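Local coordinates for FYVE-finger-containing Rab5 effector protein rabenosyn-5 (PDB 1Z0J) that probably acts as an effector of Rab GTPases, its minimal Rab-binding domain forming a helical hairpin that docks on a partner protein, at residues L40-N43 and L44-K48. Residues are numbered along the deposited sequence; the frame is centred on the assembly and turned at random.
Sequences LTEN and LRELK
Arg45 reaches back along helix 34-54 toward Thr41, one turn earlier. Its CB rests 3.5 Å from Glu42 O, and its CG sits 3.4 Å from Thr41 O, the carbonyl that accepts the backbone hydrogen bond from Arg45 N. With CG beside its own backbone N (chi1 -75°), the chain then runs extended to NE, bringing the guanidinium over the Thr41 methyl. Thr41 CG2 packs against one face of that group, under CZ and its outer part, 3.5 Å from Arg45 NH2, while the threonine hydroxyl turns to Val37 O. At the other tip, Arg45 NH1 also approaches Glu42 CA, at 3.9 Å. Further round the helix, a kink beyond CB (chi2 145°) turns Glu46 toward Glu42. Their carboxylates stand nearly perpendicular, yet Glu46 OE2 comes within 3.0 Å of Glu42 OE2, a like-charge approach that may raise the proton affinity of either acid. Helix 34-54 is the second arm of an antiparallel helical hairpin, and Leu40, Asn43, Leu44 and Leu47 touch helix 11-30. Asn43 OD1 also hydrogen-bonds an aromatic side chain of another protein's chain. The same OD1 lies 3.7 Å from Leu47 CD1, whereas Asn43 ND2 donates to a water at 2.9 Å. That water in turn donates to Glu46 OE1 at 2.6 Å, bridging amide and carboxylate, whose planes are perpendicular.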
loop_
_atom_site.group_PDB
_atom_site.type_symbol
_atom_site.label_atom_id
_atom_site.label_comp_id
_atom_site.label_asym_id
_atom_site.label_seq_id
_atom_site.Cartn_x
_atom_site.Cartn_y
_atom_site.Cartn_z
ATOM N N LEU B 40 14.953 2.660 -2.047
ATOM C CA LEU B 40 14.909 3.150 -0.680
ATOM C C LEU B 40 15.654 4.477 -0.528
ATOM O O LEU B 40 15.219 5.355 0.213
ATOM C CB LEU B 40 15.463 2.094 0.275
ATOM C CG LEU B 40 14.612 0.827 0.385
ATOM C CD1 LEU B 40 15.449 -0.331 0.905
ATOM C CD2 LEU B 40 13.387 1.051 1.278
ATOM N N THR B 41 16.770 4.620 -1.241
ATOM C CA THR B 41 17.549 5.859 -1.239
ATOM C C THR B 41 16.760 7.023 -1.849
ATOM O O THR B 41 16.830 8.156 -1.352
ATOM C CB THR B 41 18.918 5.644 -1.924
ATOM O OG1 THR B 41 19.648 4.663 -1.176
ATOM C CG2 THR B 41 19.731 6.937 -1.980
ATOM N N GLU B 42 15.990 6.742 -2.895
ATOM C CA GLU B 42 15.091 7.732 -3.498
ATOM C C GLU B 42 14.037 8.209 -2.486
ATOM O O GLU B 42 13.763 9.407 -2.371
ATOM C CB GLU B 42 14.414 7.148 -4.743
ATOM C CG GLU B 42 13.421 8.075 -5.436
ATOM C CD GLU B 42 12.349 7.329 -6.215
ATOM O OE1 GLU B 42 12.588 6.174 -6.630
ATOM O OE2 GLU B 42 11.256 7.901 -6.413
ATOM N N ASN B 43 13.450 7.268 -1.749
ATOM C CA ASN B 43 12.485 7.618 -0.706
ATOM C C ASN B 43 13.133 8.445 0.408
ATOM O O ASN B 43 12.550 9.419 0.894
ATOM C CB ASN B 43 11.839 6.359 -0.121
ATOM C CG ASN B 43 10.664 6.685 0.762
ATOM O OD1 ASN B 43 10.706 6.487 1.970
ATOM N ND2 ASN B 43 9.611 7.225 0.160
ATOM N N LEU B 44 14.337 8.058 0.809
ATOM C CA LEU B 44 15.102 8.829 1.784
ATOM C C LEU B 44 15.301 10.275 1.315
ATOM O O LEU B 44 15.089 11.215 2.076
ATOM C CB LEU B 44 16.456 8.164 2.074
ATOM C CG LEU B 44 17.348 8.841 3.120
ATOM C CD1 LEU B 44 16.677 8.848 4.490
ATOM C CD2 LEU B 44 18.712 8.168 3.191
ATOM N N ARG B 45 15.686 10.445 0.053
ATOM C CA ARG B 45 15.860 11.778 -0.520
ATOM C C ARG B 45 14.571 12.598 -0.434
ATOM O O ARG B 45 14.589 13.787 -0.096
ATOM C CB ARG B 45 16.338 11.679 -1.969
ATOM C CG ARG B 45 17.805 11.282 -2.103
ATOM C CD ARG B 45 18.310 11.513 -3.518
ATOM N NE ARG B 45 19.524 10.750 -3.803
ATOM C CZ ARG B 45 19.557 9.607 -4.485
ATOM N NH1 ARG B 45 18.441 9.074 -4.965
ATOM N NH2 ARG B 45 20.716 8.994 -4.688
ATOM N N GLU B 46 13.446 11.951 -0.711
ATOM C CA GLU B 46 12.151 12.623 -0.673
ATOM C C GLU B 46 11.735 13.029 0.740
ATOM O O GLU B 46 11.206 14.125 0.947
ATOM C CB GLU B 46 11.084 11.767 -1.359
ATOM C CG GLU B 46 11.200 11.828 -2.882
ATOM C CD GLU B 46 10.858 10.521 -3.576
ATOM O OE1 GLU B 46 10.189 9.664 -2.963
ATOM O OE2 GLU B 46 11.262 10.359 -4.749
ATOM N N LEU B 47 11.978 12.149 1.712
ATOM C CA LEU B 47 11.709 12.467 3.109
ATOM C C LEU B 47 12.562 13.644 3.574
ATOM O O LEU B 47 12.064 14.544 4.261
ATOM C CB LEU B 47 11.961 11.247 3.999
ATOM C CG LEU B 47 11.060 10.020 3.808
ATOM C CD1 LEU B 47 11.608 8.852 4.600
ATOM C CD2 LEU B 47 9.605 10.307 4.198
ATOM N N LYS B 48 13.839 13.646 3.196
ATOM C CA LYS B 48 14.742 14.741 3.552
ATOM C C LYS B 48 14.326 16.071 2.912
ATOM O O LYS B 48 14.414 17.121 3.547
ATOM C CB LYS B 48 16.184 14.384 3.187
ATOM C CG LYS B 48 16.810 13.351 4.110
ATOM C CD LYS B 48 18.250 13.038 3.713
ATOM C CE LYS B 48 18.959 12.252 4.805
ATOM N NZ LYS B 48 20.421 12.117 4.551
HETATM O O HOH W 1 9.803 7.119 -2.764
#